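Long-range contacts in exotoxin 6 (Staphylococcus aureus subsp. aureus Mu50, PDB 4ZYS), which is a staphylococcal superantigen-like exotoxin that probably acts as a secreted virulence factor and, like some relatives, may bind sugars: residues 91-102 / 122-130; 147-157 / 166-174. All blocks are in the same frame, centred on the assembly; numbering follows the deposited sequence.

Contact 1: residues 91-102 / 122-130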
loop_
_atom_site.group_PDB
_atom_site.type_symbol
_atom_site.label_atom_id
_atom_site.label_comp_id
_atom_site.label_asym_id
_atom_site.label_seq_id
_atom_site.Cartn_x
_atom_site.Cartn_y
_atom_site.Cartn_z
ATOM N N THR A 91 -10.112 1.233 -1.021
ATOM C CA THR A 91 -10.695 0.898 0.282
ATOM C C THR A 91 -12.008 1.690 0.505
ATOM O O THR A 91 -12.328 2.589 -0.274
ATOM C CB THR A 91 -9.654 1.214 1.402
ATOM O OG1 THR A 91 -9.226 2.570 1.291
ATOM C CG2 THR A 91 -8.429 0.299 1.380
ATOM N N LYS A 92 -12.758 1.330 1.566
ATOM C CA LYS A 92 -13.976 2.017 1.979
ATOM C C LYS A 92 -13.553 3.241 2.779
ATOM O O LYS A 92 -12.629 3.162 3.586
ATOM C CB LYS A 92 -14.901 1.103 2.824
ATOM C CG LYS A 92 -15.331 -0.216 2.151
ATOM C CD LYS A 92 -16.387 -0.049 1.024
ATOM C CE LYS A 92 -16.567 -1.311 0.208
ATOM N NZ LYS A 92 -17.873 -1.345 -0.501
ATOM N N THR A 93 -14.214 4.371 2.546
ATOM C CA THR A 93 -13.917 5.595 3.250
ATOM C C THR A 93 -14.361 5.479 4.726
ATOM O O THR A 93 -15.215 4.643 5.046
ATOM C CB THR A 93 -14.579 6.782 2.543
ATOM O OG1 THR A 93 -13.882 7.955 2.945
ATOM C CG2 THR A 93 -16.077 6.924 2.869
ATOM N N ASN A 94 -13.812 6.344 5.608
ATOM C CA ASN A 94 -14.186 6.363 7.019
ATOM C C ASN A 94 -15.624 6.814 7.198
ATOM O O ASN A 94 -16.120 7.663 6.447
ATOM C CB ASN A 94 -13.254 7.281 7.840
ATOM C CG ASN A 94 -11.874 6.712 8.144
ATOM O OD1 ASN A 94 -11.466 5.656 7.640
ATOM N ND2 ASN A 94 -11.139 7.370 9.036
ATOM N N SER A 95 -16.281 6.271 8.244
ATOM C CA SER A 95 -17.623 6.671 8.632
ATOM C C SER A 95 -17.515 8.046 9.286
ATOM O O SER A 95 -16.421 8.449 9.664
ATOM C CB SER A 95 -18.234 5.628 9.561
ATOM O OG SER A 95 -17.297 5.196 10.530
ATOM N N GLN A 96 -18.621 8.781 9.389
ATOM C CA GLN A 96 -18.643 10.121 9.982
ATOM C C GLN A 96 -18.022 10.152 11.411
ATOM O O GLN A 96 -17.203 11.048 11.645
ATOM C CB GLN A 96 -20.079 10.696 9.987
ATOM C CG GLN A 96 -20.154 12.220 9.817
ATOM C CD GLN A 96 -19.455 12.758 8.580
ATOM O OE1 GLN A 96 -19.583 12.235 7.471
ATOM N NE2 GLN A 96 -18.694 13.825 8.747
ATOM N N PRO A 97 -18.297 9.199 12.357
ATOM C CA PRO A 97 -17.641 9.285 13.689
ATOM C C PRO A 97 -16.108 9.217 13.628
ATOM O O PRO A 97 -15.437 9.710 14.534
ATOM C CB PRO A 97 -18.186 8.055 14.434
ATOM C CG PRO A 97 -19.462 7.724 13.760
ATOM C CD PRO A 97 -19.229 8.046 12.312
ATOM N N PHE A 98 -15.573 8.648 12.538
ATOM C CA PHE A 98 -14.144 8.408 12.325
ATOM C C PHE A 98 -13.420 9.361 11.329
ATOM O O PHE A 98 -12.300 9.036 10.927
ATOM C CB PHE A 98 -13.958 6.950 11.858
ATOM C CG PHE A 98 -14.043 5.959 12.991
ATOM C CD1 PHE A 98 -12.911 5.610 13.713
ATOM C CD2 PHE A 98 -15.257 5.366 13.330
ATOM C CE1 PHE A 98 -13.000 4.735 14.799
ATOM C CE2 PHE A 98 -15.340 4.463 14.399
ATOM C CZ PHE A 98 -14.212 4.154 15.129
ATOM N N ILE A 99 -13.992 10.540 10.997
ATOM C CA ILE A 99 -13.345 11.487 10.064
ATOM C C ILE A 99 -11.996 12.012 10.645
ATOM O O ILE A 99 -10.996 12.068 9.923
ATOM C CB ILE A 99 -14.310 12.660 9.654
ATOM C CG1 ILE A 99 -15.547 12.158 8.850
ATOM C CG2 ILE A 99 -13.599 13.800 8.905
ATOM C CD1 ILE A 99 -15.302 11.448 7.529
ATOM N N ASP A 100 -11.960 12.342 11.934
ATOM C CA ASP A 100 -10.746 12.881 12.552
ATOM C C ASP A 100 -9.865 11.793 13.199
ATOM O O ASP A 100 -8.937 12.134 13.946
ATOM C CB ASP A 100 -11.126 13.941 13.605
ATOM C CG ASP A 100 -12.032 13.452 14.738
ATOM O OD1 ASP A 100 -12.335 12.224 14.782
ATOM O OD2 ASP A 100 -12.454 14.299 15.574
ATOM N N TYR A 101 -10.146 10.506 12.911
ATOM C CA TYR A 101 -9.466 9.359 13.506
ATOM C C TYR A 101 -7.925 9.333 13.341
ATOM O O TYR A 101 -7.396 9.501 12.249
ATOM C CB TYR A 101 -10.062 8.051 12.974
ATOM C CG TYR A 101 -9.483 6.812 13.608
ATOM C CD1 TYR A 101 -9.744 6.498 14.940
ATOM C CD2 TYR A 101 -8.678 5.946 12.876
ATOM C CE1 TYR A 101 -9.215 5.350 15.526
ATOM C CE2 TYR A 101 -8.142 4.800 13.451
ATOM C CZ TYR A 101 -8.412 4.504 14.777
ATOM O OH TYR A 101 -7.876 3.374 15.334
ATOM N N ILE A 102 -7.224 9.134 14.473
ATOM C CA ILE A 102 -5.763 8.982 14.542
ATOM C C ILE A 102 -5.480 7.762 15.406
ATOM O O ILE A 102 -6.058 7.610 16.484
ATOM C CB ILE A 102 -4.975 10.247 15.041
ATOM C CG1 ILE A 102 -5.355 11.493 14.229
ATOM C CG2 ILE A 102 -3.428 10.032 14.961
ATOM C CD1 ILE A 102 -5.504 12.662 15.015
ATOM N N GLN A 122 1.473 7.455 12.195
ATOM C CA GLN A 122 0.048 7.768 12.389
ATOM C C GLN A 122 -0.832 7.128 11.307
ATOM O O GLN A 122 -0.581 7.337 10.122
ATOM C CB GLN A 122 -0.195 9.301 12.430
ATOM C CG GLN A 122 0.626 9.990 13.496
ATOM C CD GLN A 122 0.206 11.363 13.919
ATOM O OE1 GLN A 122 -0.527 12.099 13.249
ATOM N NE2 GLN A 122 0.667 11.731 15.079
ATOM N N ILE A 123 -1.861 6.363 11.726
ATOM C CA ILE A 123 -2.873 5.719 10.861
ATOM C C ILE A 123 -4.158 6.569 10.951
ATOM O O ILE A 123 -4.600 6.869 12.057
ATOM C CB ILE A 123 -3.133 4.214 11.242
ATOM C CG1 ILE A 123 -1.898 3.302 10.999
ATOM C CG2 ILE A 123 -4.389 3.626 10.552
ATOM C CD1 ILE A 123 -1.473 3.162 9.588
ATOM N N TYR A 124 -4.748 6.946 9.805
ATOM C CA TYR A 124 -5.964 7.761 9.802
ATOM C C TYR A 124 -7.176 6.976 9.263
ATOM O O TYR A 124 -8.317 7.455 9.347
ATOM C CB TYR A 124 -5.739 9.047 8.973
ATOM C CG TYR A 124 -4.487 9.805 9.371
ATOM C CD1 TYR A 124 -4.409 10.477 10.593
ATOM C CD2 TYR A 124 -3.366 9.820 8.547
ATOM C CE1 TYR A 124 -3.256 11.168 10.968
ATOM C CE2 TYR A 124 -2.218 10.527 8.900
ATOM C CZ TYR A 124 -2.164 11.192 10.112
ATOM O OH TYR A 124 -1.029 11.876 10.460
ATOM N N LYS A 125 -6.931 5.775 8.737
ATOM C CA LYS A 125 -7.977 5.024 8.075
ATOM C C LYS A 125 -8.451 3.771 8.794
ATOM O O LYS A 125 -7.655 2.991 9.312
ATOM C CB LYS A 125 -7.508 4.662 6.664
ATOM C CG LYS A 125 -7.691 5.842 5.697
ATOM C CD LYS A 125 -7.075 5.642 4.282
ATOM C CE LYS A 125 -7.496 4.385 3.540
ATOM N NZ LYS A 125 -8.986 4.213 3.495
ATOM N N GLU A 126 -9.777 3.558 8.763
ATOM C CA GLU A 126 -10.411 2.344 9.311
ATOM C C GLU A 126 -10.122 1.152 8.405
ATOM O O GLU A 126 -9.876 0.040 8.864
ATOM C CB GLU A 126 -11.927 2.521 9.393
ATOM C CG GLU A 126 -12.400 3.498 10.436
ATOM C CD GLU A 126 -13.912 3.516 10.437
ATOM O OE1 GLU A 126 -14.516 2.550 10.956
ATOM O OE2 GLU A 126 -14.493 4.439 9.822
ATOM N N ASP A 127 -10.209 1.389 7.111
ATOM C CA ASP A 127 -9.967 0.381 6.103
ATOM C C ASP A 127 -8.703 0.806 5.349
ATOM O O ASP A 127 -8.777 1.702 4.529
ATOM C CB ASP A 127 -11.204 0.274 5.192
ATOM C CG ASP A 127 -11.156 -0.913 4.254
ATOM O OD1 ASP A 127 -10.543 -1.923 4.619
ATOM O OD2 ASP A 127 -11.729 -0.819 3.143
ATOM N N ILE A 128 -7.538 0.244 5.693
ATOM C CA ILE A 128 -6.264 0.619 5.076
ATOM C C ILE A 128 -5.703 -0.584 4.252
ATOM O O ILE A 128 -5.676 -1.710 4.735
ATOM C CB ILE A 128 -5.268 1.166 6.147
ATOM C CG1 ILE A 128 -3.975 1.758 5.498
ATOM C CG2 ILE A 128 -4.931 0.128 7.251
ATOM C CD1 ILE A 128 -3.273 2.837 6.336
ATOM N N SER A 129 -5.300 -0.336 2.998
ATOM C CA SER A 129 -4.778 -1.386 2.135
ATOM C C SER A 129 -3.328 -1.719 2.456
ATOM O O SER A 129 -2.564 -0.847 2.883
ATOM C CB SER A 129 -4.894 -0.994 0.664
ATOM O OG SER A 129 -4.058 0.105 0.351
ATOM N N LEU A 130 -2.930 -2.967 2.168
ATOM C CA LEU A 130 -1.553 -3.380 2.298
ATOM C C LEU A 130 -0.705 -2.597 1.334
ATOM O O LEU A 130 0.446 -2.332 1.663
ATOM C CB LEU A 130 -1.394 -4.888 2.073
ATOM C CG LEU A 130 -1.914 -5.771 3.205
ATOM C CD1 LEU A 130 -1.757 -7.205 2.852
ATOM C CD2 LEU A 130 -1.187 -5.494 4.510
HETATM O O HOH W 1 -11.148 3.686 5.822
HETATM O O HOH W 2 -17.223 2.155 10.852
#
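E126 reaches across to N94, S95 and F98, and its side chain can be followed atom by atom. CB and CG both lie beside N94 OD1, CB 3.6 Å from it. With chi2 at -177° the chain is extended beyond CG, which carries the carboxylate over one face of the F98 ring: E126 CD is 3.5 Å from F98 CG, and the two planes are 22° apart, so the groups are stacked. At the tip, OE2 accepts two hydrogen bonds from S95, one from its backbone N nearly along the C-O bond and one from OG on the syn side, tilted out of the carboxylate plane. OE1 accepts a hydrogen bond from a water that also donates to S95 OG, and it forms a salt bridge with R187, whose cation-pi contact with F98 extends the cluster.

The N94 amide works between backbones. Its OD1 accepts from E126 N at 2.9 Å in an almost straight bond (177°), while ND2 donates to Y124 O at 2.8 Å and to F98 O. Y101 N donates to the same F98 O from the opposite face of its plane, in the type I turn F98-Y101.

Nearer strand 84-92, K92 N meets the anti lone pair of D127 OD2 at 2.9 Å; D127 is also held by K60 and S183. K125 bends at chi3 and chi4, curling NZ back to T91 OG1 (2.8 Å) and D127 O, with D70 as its salt-bridge partner. These bonds fasten the linker between the OB-fold and beta-grasp domains, the two-domain architecture of staphylococcal superantigen-like toxins.

Contact 2: residues 147-157 / 166-174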
loop_
_atom_site.group_PDB
_atom_site.type_symbol
_atom_site.label_atom_id
_atom_site.label_comp_id
_atom_site.label_asym_id
_atom_site.label_seq_id
_atom_site.Cartn_x
_atom_site.Cartn_y
_atom_site.Cartn_z
ATOM N N LEU A 147 17.433 2.061 2.775
ATOM C CA LEU A 147 16.969 0.847 2.121
ATOM C C LEU A 147 17.065 1.030 0.579
ATOM O O LEU A 147 16.691 2.082 0.044
ATOM C CB LEU A 147 15.528 0.502 2.551
ATOM C CG LEU A 147 14.895 -0.802 1.962
ATOM C CD1 LEU A 147 15.563 -2.091 2.516
ATOM C CD2 LEU A 147 13.388 -0.844 2.259
ATOM N N TYR A 148 17.610 0.007 -0.100
ATOM C CA TYR A 148 17.805 -0.099 -1.561
ATOM C C TYR A 148 18.948 0.782 -2.028
ATOM O O TYR A 148 19.034 1.175 -3.189
ATOM C CB TYR A 148 16.515 0.173 -2.352
ATOM C CG TYR A 148 15.335 -0.665 -1.909
ATOM C CD1 TYR A 148 15.475 -2.028 -1.658
ATOM C CD2 TYR A 148 14.069 -0.102 -1.774
ATOM C CE1 TYR A 148 14.397 -2.797 -1.222
ATOM C CE2 TYR A 148 12.972 -0.875 -1.400
ATOM C CZ TYR A 148 13.143 -2.218 -1.110
ATOM O OH TYR A 148 12.065 -2.961 -0.692
ATOM N N SER A 149 19.877 1.014 -1.115
ATOM C CA SER A 149 21.143 1.680 -1.371
ATOM C C SER A 149 22.225 0.855 -0.708
ATOM O O SER A 149 21.958 0.233 0.329
ATOM C CB SER A 149 21.126 3.113 -0.868
ATOM O OG SER A 149 20.235 3.850 -1.686
ATOM N N ASN A 150 23.411 0.778 -1.346
ATOM C CA ASN A 150 24.594 0.072 -0.839
ATOM C C ASN A 150 24.346 -1.425 -0.580
ATOM O O ASN A 150 24.875 -1.982 0.389
ATOM C CB ASN A 150 25.131 0.741 0.455
ATOM C CG ASN A 150 25.373 2.229 0.350
ATOM O OD1 ASN A 150 26.428 2.690 -0.113
ATOM N ND2 ASN A 150 24.387 3.002 0.787
ATOM N N GLY A 151 23.558 -2.055 -1.445
ATOM C CA GLY A 151 23.234 -3.474 -1.328
ATOM C C GLY A 151 22.278 -3.849 -0.205
ATOM O O GLY A 151 22.186 -5.033 0.147
ATOM N N LEU A 152 21.549 -2.854 0.371
ATOM C CA LEU A 152 20.554 -3.126 1.428
ATOM C C LEU A 152 19.228 -3.409 0.760
ATOM O O LEU A 152 18.475 -2.495 0.461
ATOM C CB LEU A 152 20.456 -1.966 2.417
ATOM C CG LEU A 152 21.553 -1.925 3.451
ATOM C CD1 LEU A 152 21.824 -0.489 3.884
ATOM C CD2 LEU A 152 21.215 -2.824 4.645
ATOM N N LYS A 153 18.972 -4.668 0.480
ATOM C CA LYS A 153 17.845 -5.104 -0.344
ATOM C C LYS A 153 17.003 -6.208 0.325
ATOM O O LYS A 153 16.014 -6.636 -0.253
ATOM C CB LYS A 153 18.468 -5.627 -1.674
ATOM C CG LYS A 153 17.527 -6.169 -2.755
ATOM C CD LYS A 153 18.169 -7.319 -3.575
ATOM C CE LYS A 153 19.290 -6.859 -4.498
ATOM N NZ LYS A 153 19.600 -7.848 -5.562
ATOM N N GLN A 154 17.378 -6.681 1.510
ATOM C CA GLN A 154 16.668 -7.790 2.149
ATOM C C GLN A 154 16.015 -7.418 3.477
ATOM O O GLN A 154 16.406 -6.457 4.134
ATOM C CB GLN A 154 17.652 -8.946 2.387
ATOM C CG GLN A 154 17.936 -9.792 1.161
ATOM C CD GLN A 154 19.196 -10.583 1.379
ATOM O OE1 GLN A 154 20.307 -10.035 1.398
ATOM N NE2 GLN A 154 19.061 -11.889 1.563
ATOM N N GLY A 155 15.043 -8.224 3.879
ATOM C CA GLY A 155 14.334 -8.047 5.138
ATOM C C GLY A 155 12.845 -8.272 5.047
ATOM O O GLY A 155 12.324 -8.768 4.042
ATOM N N GLN A 156 12.147 -7.844 6.091
ATOM C CA GLN A 156 10.723 -8.077 6.251
ATOM C C GLN A 156 10.013 -6.952 6.968
ATOM O O GLN A 156 10.568 -6.330 7.889
ATOM C CB GLN A 156 10.575 -9.344 7.121
ATOM C CG GLN A 156 9.339 -10.174 6.870
ATOM C CD GLN A 156 9.308 -11.385 7.768
ATOM O OE1 GLN A 156 8.628 -11.405 8.802
ATOM N NE2 GLN A 156 10.017 -12.435 7.378
ATOM N N ILE A 157 8.741 -6.759 6.601
ATOM C CA ILE A 157 7.793 -5.909 7.306
ATOM C C ILE A 157 6.850 -6.862 8.058
ATOM O O ILE A 157 6.332 -7.776 7.431
ATOM C CB ILE A 157 7.014 -4.912 6.406
ATOM C CG1 ILE A 157 7.931 -3.858 5.804
ATOM C CG2 ILE A 157 5.859 -4.251 7.190
ATOM C CD1 ILE A 157 7.360 -3.234 4.512
ATOM N N SER A 166 -0.672 -11.661 12.092
ATOM C CA SER A 166 0.402 -10.877 11.516
ATOM C C SER A 166 0.351 -10.899 9.986
ATOM O O SER A 166 -0.082 -11.890 9.383
ATOM C CB SER A 166 1.758 -11.354 12.014
ATOM O OG SER A 166 2.025 -12.676 11.591
ATOM N N HIS A 167 0.762 -9.781 9.371
ATOM C CA HIS A 167 0.891 -9.613 7.933
ATOM C C HIS A 167 2.369 -9.398 7.672
ATOM O O HIS A 167 2.938 -8.477 8.241
ATOM C CB HIS A 167 0.032 -8.434 7.409
ATOM C CG HIS A 167 -1.409 -8.592 7.749
ATOM N ND1 HIS A 167 -2.237 -9.403 7.004
ATOM C CD2 HIS A 167 -2.104 -8.094 8.794
ATOM C CE1 HIS A 167 -3.408 -9.364 7.607
ATOM N NE2 HIS A 167 -3.373 -8.592 8.691
ATOM N N THR A 168 3.014 -10.284 6.895
ATOM C CA THR A 168 4.446 -10.138 6.607
ATOM C C THR A 168 4.652 -9.792 5.134
ATOM O O THR A 168 3.965 -10.322 4.270
ATOM C CB THR A 168 5.268 -11.360 7.003
ATOM O OG1 THR A 168 4.882 -12.439 6.163
ATOM C CG2 THR A 168 5.104 -11.733 8.460
ATOM N N ILE A 169 5.586 -8.866 4.872
ATOM C CA ILE A 169 5.935 -8.390 3.540
ATOM C C ILE A 169 7.442 -8.486 3.348
ATOM O O ILE A 169 8.184 -7.811 4.061
ATOM C CB ILE A 169 5.420 -6.945 3.265
ATOM C CG1 ILE A 169 3.889 -6.803 3.590
ATOM C CG2 ILE A 169 5.754 -6.553 1.827
ATOM C CD1 ILE A 169 3.265 -5.353 3.484
ATOM N N ASP A 170 7.881 -9.303 2.365
ATOM C CA ASP A 170 9.289 -9.508 2.022
ATOM C C ASP A 170 9.825 -8.252 1.312
ATOM O O ASP A 170 9.243 -7.776 0.341
ATOM C CB ASP A 170 9.417 -10.781 1.165
ATOM C CG ASP A 170 10.796 -11.183 0.681
ATOM O OD1 ASP A 170 11.784 -10.484 1.025
ATOM O OD2 ASP A 170 10.886 -12.169 -0.074
ATOM N N LEU A 171 10.891 -7.675 1.862
ATOM C CA LEU A 171 11.456 -6.423 1.362
ATOM C C LEU A 171 12.257 -6.573 0.082
ATOM O O LEU A 171 12.477 -5.572 -0.620
ATOM C CB LEU A 171 12.328 -5.767 2.447
ATOM C CG LEU A 171 11.542 -5.039 3.565
ATOM C CD1 LEU A 171 12.498 -4.370 4.583
ATOM C CD2 LEU A 171 10.595 -3.984 2.984
ATOM N N SER A 172 12.694 -7.802 -0.235
ATOM C CA SER A 172 13.512 -8.069 -1.424
ATOM C C SER A 172 12.663 -8.168 -2.699
ATOM O O SER A 172 13.222 -8.266 -3.795
ATOM C CB SER A 172 14.361 -9.331 -1.230
ATOM O OG SER A 172 13.577 -10.507 -1.242
ATOM N N GLN A 173 11.321 -8.131 -2.570
ATOM C CA GLN A 173 10.409 -8.169 -3.731
ATOM C C GLN A 173 9.432 -7.053 -3.628
ATOM O O GLN A 173 9.174 -6.620 -2.504
ATOM C CB GLN A 173 9.606 -9.504 -3.773
ATOM C CG GLN A 173 10.419 -10.800 -3.859
ATOM C CD GLN A 173 11.189 -10.955 -5.156
ATOM O OE1 GLN A 173 10.790 -10.457 -6.219
ATOM N NE2 GLN A 173 12.298 -11.680 -5.096
ATOM N N LYS A 174 8.788 -6.644 -4.744
ATOM C CA LYS A 174 7.642 -5.727 -4.646
ATOM C C LYS A 174 6.533 -6.498 -3.930
ATOM O O LYS A 174 6.552 -7.730 -3.975
ATOM C CB LYS A 174 7.132 -5.276 -6.033
ATOM C CG LYS A 174 8.076 -4.385 -6.845
ATOM C CD LYS A 174 7.358 -3.665 -7.962
ATOM C CE LYS A 174 7.038 -4.475 -9.190
ATOM N NZ LYS A 174 6.162 -3.710 -10.121
HETATM O O HOH W 3 14.335 -10.457 2.301
#
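Y148 OH is held by two groups: it donates to L171 O across the contact at 2.6 Å, in the carbonyl plane and on a lone pair, and R138 of helix 130-145 also bonds the hydroxyl. L147 CG sits 3.6 Å over the centre of the Y148 ring.

D170 OD1 accepts two hydrogen bonds from S172, from OG at 2.9 Å and from the backbone N, both from the same face of the carboxylate plane. The second bond makes an Asx turn within the type I turn D170-Q173. A water that accepts from G155 N is within hydrogen-bonding distance of this oxygen and may donate to it, linking the turn to the facing strand.

With CG anti to the carbonyl carbon (chi1 -77°), L171 lays CB, CG and CD1 along G155 and Q156 N and sends CD2 to I157 CD1, 3.7 Å away, the two side chains crossing at about a right angle; V194 touches both residues. L171 N donates to G155 O at 2.8 Å, although from 45° above the carbonyl plane.

Farther along, I157 and I169 form an antiparallel hydrogen-bonded pair, I157 N lying 2.8 Å from I169 O. Their CB atoms stand 4.1 Å apart on one face of the sheet, whereas Q156 and D170 point to the other. The short strand axes run at 145°, as expected of a twisted beta hairpin at the edge of the beta-grasp sheet, packed against helix 130-145.

In the fold
After helix 10-17 the chain builds the OB-fold domain and leaves it through strand 84-92. Contact 1 then closes a loop of 19 residues, which includes strands 106-111 and 117-119 of the second sheet, and returns the chain beside its exit before helix 130-145 begins. That helix leads to contact 2, which closes the shorter hairpin loop between strands 155-161 and 166-170. The two contacts are in series, neither nested nor crossed, with centres 26 Å apart on opposite sides of the chain's centre. Contact 1 ties the two domains together; contact 2 lies within the beta-grasp domain. Helix 130-145 bridges them, packing on side chains of both.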